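Local atomic coordinates of phage terminase large subunit (Thermus phage P7426, PDB entry 7KS4), a protein that probably acts as the ATP-driven motor that pumps viral DNA into empty capsids and as the nuclease that cuts the genome, this piece being its ATPase domain. Residues P11-K14 and F15-L18; A56-E59 and L60-P64; E90-A93 and E94-A98. All coordinates share one frame; numbering follows the deposited sequence.

Interaction 1 (P11-K14 and F15-L18)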
loop_
_atom_site.group_PDB
_atom_site.type_symbol
_atom_site.label_atom_id
_atom_site.label_comp_id
_atom_site.label_asym_id
_atom_site.label_seq_id
_atom_site.Cartn_x
_atom_site.Cartn_y
_atom_site.Cartn_z
ATOM N N PRO A 11 13.243 3.036 -0.701
ATOM C CA PRO A 11 13.607 3.860 0.457
ATOM C C PRO A 11 14.649 3.158 1.315
ATOM O O PRO A 11 14.605 1.941 1.512
ATOM C CB PRO A 11 12.278 4.046 1.200
ATOM C CG PRO A 11 11.414 2.899 0.739
ATOM C CD PRO A 11 11.820 2.652 -0.680
ATOM N N SER A 12 15.591 3.955 1.810
ATOM C CA SER A 12 16.759 3.508 2.557
ATOM C C SER A 12 16.547 3.667 4.064
ATOM O O SER A 12 15.619 4.333 4.523
ATOM C CB SER A 12 17.990 4.320 2.120
ATOM O OG SER A 12 17.788 5.715 2.353
ATOM N N ASP A 13 17.444 3.050 4.838
ATOM C CA ASP A 13 17.459 3.288 6.279
ATOM C C ASP A 13 17.576 4.777 6.584
ATOM O O ASP A 13 16.934 5.279 7.510
ATOM C CB ASP A 13 18.609 2.521 6.932
ATOM C CG ASP A 13 18.394 1.015 6.914
ATOM O OD1 ASP A 13 17.224 0.576 6.844
ATOM O OD2 ASP A 13 19.395 0.272 6.974
ATOM N N LYS A 14 18.394 5.497 5.816
ATOM C CA LYS A 14 18.504 6.941 6.002
ATOM C C LYS A 14 17.164 7.623 5.762
ATOM O O LYS A 14 16.779 8.535 6.504
ATOM C CB LYS A 14 19.567 7.515 5.067
ATOM C CG LYS A 14 20.915 6.817 5.158
ATOM C CD LYS A 14 22.013 7.732 5.673
ATOM C CE LYS A 14 22.676 8.497 4.541
ATOM N NZ LYS A 14 23.661 9.473 5.070
ATOM N N PHE A 15 16.432 7.193 4.738
ATOM C CA PHE A 15 15.124 7.788 4.498
ATOM C C PHE A 15 14.143 7.424 5.607
ATOM O O PHE A 15 13.367 8.276 6.051
ATOM C CB PHE A 15 14.583 7.361 3.136
ATOM C CG PHE A 15 13.417 8.188 2.673
ATOM C CD1 PHE A 15 13.623 9.383 2.002
ATOM C CD2 PHE A 15 12.117 7.779 2.920
ATOM C CE1 PHE A 15 12.551 10.153 1.580
ATOM C CE2 PHE A 15 11.043 8.544 2.500
ATOM C CZ PHE A 15 11.260 9.731 1.832
ATOM N N PHE A 16 14.142 6.165 6.052
ATOM C CA PHE A 16 13.306 5.787 7.192
ATOM C C PHE A 16 13.596 6.670 8.397
ATOM O O PHE A 16 12.673 7.146 9.076
ATOM C CB PHE A 16 13.543 4.324 7.571
ATOM C CG PHE A 16 13.135 3.332 6.520
ATOM C CD1 PHE A 16 12.142 3.624 5.597
ATOM C CD2 PHE A 16 13.742 2.084 6.472
ATOM C CE1 PHE A 16 11.769 2.687 4.638
ATOM C CE2 PHE A 16 13.371 1.152 5.520
ATOM C CZ PHE A 16 12.384 1.456 4.604
ATOM N N GLU A 17 14.877 6.879 8.691
ATOM C CA GLU A 17 15.264 7.699 9.830
ATOM C C GLU A 17 14.725 9.120 9.702
ATOM O O GLU A 17 14.286 9.716 10.694
ATOM C CB GLU A 17 16.784 7.699 9.951
ATOM C CG GLU A 17 17.323 8.338 11.202
ATOM C CD GLU A 17 17.298 7.407 12.406
ATOM O OE1 GLU A 17 16.486 6.453 12.417
ATOM O OE2 GLU A 17 18.101 7.630 13.338
ATOM N N LEU A 18 14.756 9.687 8.493
ATOM C CA LEU A 18 14.113 10.982 8.277
ATOM C C LEU A 18 12.629 10.919 8.615
ATOM O O LEU A 18 12.075 11.855 9.197
ATOM C CB LEU A 18 14.306 11.442 6.828
ATOM C CG LEU A 18 15.690 11.944 6.412
ATOM C CD1 LEU A 18 15.732 12.234 4.906
ATOM C CD2 LEU A 18 16.064 13.188 7.201
#
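Ser12 caps the first turn of helix 13-19 by accepting a hydrogen bond from Phe15. Its OG accepts the N-H of Phe15 at 3.1 Å between Ser12 OG and Phe15 N, with an N-H...O angle of 154°. The serine torsion makes this possible: with chi1 at 59°, OG is folded between its own backbone N and carbonyl carbon, which brings it within bonding distance of Phe15 N. The carbonyl of the same residue is used as well, since Phe16 N bonds to Ser12 O at 2.8 Å and nearly straight. That oxygen also sits over one face of the Phe16 ring, displaced toward the rim, with CG the nearest ring atom at 3.3 Å from Ser12 O. Phe16 CG lies beside its backbone N (chi1 -65°), which lays the ring back across the helix start. The ring's CE1 meets Pro11 CB at 3.7 Å, while on the CD2 side the Asp13 carboxylate approaches obliquely, OD1 at 3.8 Å from CD2. Phe15 takes the other direction, its CG anti to the backbone N, and its CD2 touches Pro11 CB at 4.1 Å; Pro11 CB thus touches both aromatic rings, and CG adds to the contact with Phe16. Beyond the cap, Glu17 N to Asp13 O and Leu18 N to Lys14 O continue the i+4 pattern. Phe15 goes on to meet Phe58 of helix 48-62 edge-to-face. The arrangement is a serine N-cap, with the proline before it packed on the phenylalanines of the first turn, here opening the short N-terminal helix beside the nucleotide pocket of this P-loop ATPase.

Interaction 2 (A56-E59 and L60-P64)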
loop_
_atom_site.group_PDB
_atom_site.type_symbol
_atom_site.label_atom_id
_atom_site.label_comp_id
_atom_site.label_asym_id
_atom_site.label_seq_id
_atom_site.Cartn_x
_atom_site.Cartn_y
_atom_site.Cartn_z
ATOM N N ALA A 56 4.556 5.693 -0.461
ATOM C CA ALA A 56 4.049 6.860 -1.178
ATOM C C ALA A 56 4.903 8.093 -0.914
ATOM O O ALA A 56 5.241 8.834 -1.845
ATOM C CB ALA A 56 2.597 7.114 -0.783
ATOM N N VAL A 57 5.260 8.337 0.350
ATOM C CA VAL A 57 6.090 9.496 0.675
ATOM C C VAL A 57 7.387 9.454 -0.118
ATOM O O VAL A 57 7.813 10.455 -0.706
ATOM C CB VAL A 57 6.376 9.562 2.187
ATOM C CG1 VAL A 57 7.315 10.729 2.482
ATOM C CG2 VAL A 57 5.096 9.715 2.984
ATOM N N PHE A 58 8.046 8.294 -0.130
ATOM C CA PHE A 58 9.311 8.169 -0.839
ATOM C C PHE A 58 9.155 8.525 -2.315
ATOM O O PHE A 58 9.939 9.310 -2.865
ATOM C CB PHE A 58 9.856 6.754 -0.673
ATOM C CG PHE A 58 11.174 6.541 -1.349
ATOM C CD1 PHE A 58 12.328 7.098 -0.825
ATOM C CD2 PHE A 58 11.256 5.799 -2.513
ATOM C CE1 PHE A 58 13.544 6.916 -1.448
ATOM C CE2 PHE A 58 12.469 5.611 -3.138
ATOM C CZ PHE A 58 13.615 6.168 -2.600
ATOM N N GLU A 59 8.142 7.965 -2.975
ATOM C CA GLU A 59 7.946 8.247 -4.394
ATOM C C GLU A 59 7.789 9.741 -4.649
ATOM O O GLU A 59 8.378 10.279 -5.596
ATOM C CB GLU A 59 6.723 7.496 -4.921
ATOM C CG GLU A 59 6.915 5.999 -5.031
ATOM C CD GLU A 59 7.824 5.593 -6.177
ATOM O OE1 GLU A 59 7.862 6.301 -7.199
ATOM O OE2 GLU A 59 8.503 4.557 -6.044
ATOM N N LEU A 60 7.002 10.431 -3.817
ATOM C CA LEU A 60 6.687 11.829 -4.100
ATOM C C LEU A 60 7.928 12.709 -4.043
ATOM O O LEU A 60 8.029 13.678 -4.802
ATOM C CB LEU A 60 5.619 12.339 -3.127
ATOM C CG LEU A 60 4.268 11.613 -3.225
ATOM C CD1 LEU A 60 3.334 12.069 -2.111
ATOM C CD2 LEU A 60 3.615 11.820 -4.591
ATOM N N PHE A 61 8.884 12.384 -3.168
ATOM C CA PHE A 61 10.108 13.171 -3.024
ATOM C C PHE A 61 11.258 12.640 -3.865
ATOM O O PHE A 61 12.048 13.433 -4.394
ATOM C CB PHE A 61 10.545 13.204 -1.559
ATOM C CG PHE A 61 9.717 14.104 -0.712
ATOM C CD1 PHE A 61 9.937 15.469 -0.721
ATOM C CD2 PHE A 61 8.710 13.597 0.089
ATOM C CE1 PHE A 61 9.171 16.318 0.059
ATOM C CE2 PHE A 61 7.940 14.443 0.872
ATOM C CZ PHE A 61 8.171 15.806 0.849
ATOM N N ALA A 62 11.398 11.315 -3.958
ATOM C CA ALA A 62 12.530 10.724 -4.660
ATOM C C ALA A 62 12.312 10.652 -6.160
ATOM O O ALA A 62 13.284 10.491 -6.908
ATOM C CB ALA A 62 12.815 9.314 -4.130
ATOM N N ARG A 63 11.067 10.771 -6.610
ATOM C CA ARG A 63 10.711 10.700 -8.025
ATOM C C ARG A 63 9.864 11.922 -8.352
ATOM O O ARG A 63 8.635 11.829 -8.452
ATOM C CB ARG A 63 9.972 9.399 -8.331
ATOM C CG ARG A 63 10.881 8.194 -8.409
ATOM C CD ARG A 63 11.632 8.202 -9.725
ATOM N NE ARG A 63 12.448 7.008 -9.921
ATOM C CZ ARG A 63 13.056 6.703 -11.066
ATOM N NH1 ARG A 63 12.937 7.504 -12.120
ATOM N NH2 ARG A 63 13.779 5.596 -11.161
ATOM N N PRO A 64 10.487 13.091 -8.505
ATOM C CA PRO A 64 9.715 14.308 -8.794
ATOM C C PRO A 64 8.857 14.135 -10.038
ATOM O O PRO A 64 9.323 13.659 -11.074
ATOM C CB PRO A 64 10.796 15.380 -8.998
ATOM C CG PRO A 64 11.983 14.866 -8.256
ATOM C CD PRO A 64 11.927 13.362 -8.403
#
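The Phe58 ring carries the Ala62 methyl over one face: CB lies 3.7 Å from the ring centroid of Phe58 and 15° off the ring normal, a CH-pi contact between residues one helical turn apart. This pair belongs to the last turns of helix 48-62, the helix that follows the nucleotide-binding loop in this P-loop ATPase fold. Pro11 also packs on Phe58. The Phe61 ring is met at its edge, close to its plane, by Val57 O, which stands 3.4 Å from Phe61 CD2; the Val57 side chain lies alongside, CG1 4.0 Å from that same CD2. The Phe96 ring also meets Phe61. Phe58 has CG anti to its N, which swings the ring beside its own carbonyl and under the methyl four residues on. The carbonyl is engaged too: Ala62 N donates to Phe58 O at 2.7 Å, almost in line with the C=O bond, and Phe61 N makes weak bonds to both Val57 O and Phe58 O. Here the helix unwinds, Arg63 being the first residue to leave helical angles. Glu59 and Arg63 run side by side with carboxylate and guanidinium planes 7° apart, yet their charged atoms do not meet, Glu59 OE1 lying 5.4 Å from Arg63 NE. The carboxylate instead takes a hydrogen bond at OE2 from Trp178 NE1, and OE1 touches the aliphatic part of the arginine, 3.8 Å from Arg63 CG. The last backbone hydrogen bond is bent, Arg63 N donating to Glu59 O at 2.9 Å with an N-H...O angle of 139°.

Interaction 3 (E90-A93 and E94-A98)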
loop_
_atom_site.group_PDB
_atom_site.type_symbol
_atom_site.label_atom_id
_atom_site.label_comp_id
_atom_site.label_asym_id
_atom_site.label_seq_id
_atom_site.Cartn_x
_atom_site.Cartn_y
_atom_site.Cartn_z
ATOM N N GLU A 90 4.044 16.622 4.668
ATOM C CA GLU A 90 4.123 18.003 5.135
ATOM C C GLU A 90 5.268 18.196 6.118
ATOM O O GLU A 90 5.890 19.266 6.138
ATOM C CB GLU A 90 2.781 18.422 5.742
ATOM C CG GLU A 90 1.753 18.755 4.664
ATOM C CD GLU A 90 0.393 19.119 5.208
ATOM O OE1 GLU A 90 0.177 19.027 6.435
ATOM O OE2 GLU A 90 -0.470 19.503 4.392
ATOM N N ARG A 91 5.576 17.176 6.921
ATOM C CA ARG A 91 6.712 17.262 7.831
ATOM C C ARG A 91 8.033 17.131 7.081
ATOM O O ARG A 91 8.956 17.934 7.275
ATOM C CB ARG A 91 6.594 16.180 8.904
ATOM C CG ARG A 91 7.849 16.000 9.740
ATOM C CD ARG A 91 7.556 15.210 11.005
ATOM N NE ARG A 91 6.932 13.918 10.711
ATOM C CZ ARG A 91 7.601 12.810 10.408
ATOM N NH1 ARG A 91 6.940 11.687 10.160
ATOM N NH2 ARG A 91 8.926 12.815 10.354
ATOM N N LEU A 92 8.144 16.112 6.225
ATOM C CA LEU A 92 9.406 15.848 5.542
ATOM C C LEU A 92 9.814 16.997 4.634
ATOM O O LEU A 92 11.014 17.225 4.422
ATOM C CB LEU A 92 9.298 14.559 4.727
ATOM C CG LEU A 92 10.600 13.778 4.608
ATOM C CD1 LEU A 92 10.955 13.161 5.958
ATOM C CD2 LEU A 92 10.476 12.711 3.523
ATOM N N ALA A 93 8.845 17.717 4.070
ATOM C CA ALA A 93 9.171 18.817 3.177
ATOM C C ALA A 93 10.067 19.846 3.844
ATOM O O ALA A 93 10.797 20.560 3.143
ATOM C CB ALA A 93 7.889 19.488 2.670
ATOM N N GLU A 94 10.041 19.931 5.180
ATOM C CA GLU A 94 10.910 20.872 5.877
ATOM C C GLU A 94 12.368 20.684 5.480
ATOM O O GLU A 94 13.104 21.666 5.341
ATOM C CB GLU A 94 10.759 20.714 7.389
ATOM C CG GLU A 94 11.757 21.534 8.198
ATOM C CD GLU A 94 11.571 23.024 8.023
ATOM O OE1 GLU A 94 10.440 23.434 7.690
ATOM O OE2 GLU A 94 12.548 23.784 8.225
ATOM N N VAL A 95 12.814 19.432 5.329
ATOM C CA VAL A 95 14.225 19.141 5.070
ATOM C C VAL A 95 14.541 19.015 3.579
ATOM O O VAL A 95 15.662 18.641 3.223
ATOM C CB VAL A 95 14.685 17.888 5.835
ATOM C CG1 VAL A 95 14.482 18.081 7.335
ATOM C CG2 VAL A 95 13.976 16.640 5.350
ATOM N N PHE A 96 13.597 19.351 2.699
ATOM C CA PHE A 96 13.857 19.479 1.265
ATOM C C PHE A 96 13.478 20.900 0.867
ATOM O O PHE A 96 12.343 21.151 0.432
ATOM C CB PHE A 96 13.083 18.422 0.479
ATOM C CG PHE A 96 13.489 17.021 0.837
ATOM C CD1 PHE A 96 14.712 16.524 0.416
ATOM C CD2 PHE A 96 12.671 16.212 1.616
ATOM C CE1 PHE A 96 15.117 15.247 0.758
ATOM C CE2 PHE A 96 13.067 14.921 1.958
ATOM C CZ PHE A 96 14.292 14.442 1.526
ATOM N N PRO A 97 14.389 21.866 1.031
ATOM C CA PRO A 97 14.009 23.279 0.834
ATOM C C PRO A 97 13.455 23.601 -0.546
ATOM O O PRO A 97 12.757 24.616 -0.689
ATOM C CB PRO A 97 15.322 24.032 1.094
ATOM C CG PRO A 97 16.068 23.156 2.053
ATOM C CD PRO A 97 15.730 21.737 1.635
ATOM N N ALA A 98 13.742 22.782 -1.559
ATOM C CA ALA A 98 13.248 22.997 -2.910
ATOM C C ALA A 98 11.873 22.377 -3.147
ATOM O O ALA A 98 11.494 22.172 -4.305
ATOM C CB ALA A 98 14.246 22.440 -3.934
#
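Leu92 and Phe96 lie side by side and point the same way, the leucine methyl CD2 meeting the phenylalanine ring at its edge, in plane, with CE2 3.7 Å away. This is the region of the P-loop ATPase fold where helix 75-92 gives way to the loop leading to strand 99-104. Phe96 CG stands beside its backbone N (chi1 -62°), which directs the ring back along the turn to the leucine. Its CD2 also comes within 3.4 Å of Leu92 O. The backbone tightens here into successive i+3 bonds: Glu94 N to Arg91 O, Val95 N to Leu92 O, and Phe96 N to Ala93 O at 3.1 Å. In all three the donor stands well above the carbonyl plane, 67° out of it for the last. Leu92 also packs on Phe15 and Leu18 of helix 13-19 and on Val57 of helix 48-62, while the Arg91 guanidinium forms a salt bridge to Glu87 and bonds to Leu19 O. Val95 approaches the carbonyl oxygen that its own N bonds to with a methyl as well, CG2 lying 3.2 Å from Leu92 O.

In the fold
The three contacts lie on the same side of the domain, their centres 12 to 14 Å apart, and join mainly through apolar packing. Interaction 1 meets interaction 2 where Phe15 CZ lies 3.7 Å from Phe58 CA, and it meets interaction 3 where Phe15 CZ lies 3.5 Å from Leu92 CD2. Interactions 2 and 3 touch through their rings, Phe61 CD1 to Phe96 CD2 being 3.7 Å. Three helix termini thus share one apolar cluster. The bound ADP lies nearest interaction 1, about 9 Å from the Phe16 side chain, against about 11 Å from that of Arg91 in interaction 3 and about 13 Å from that of Val57 in interaction 2.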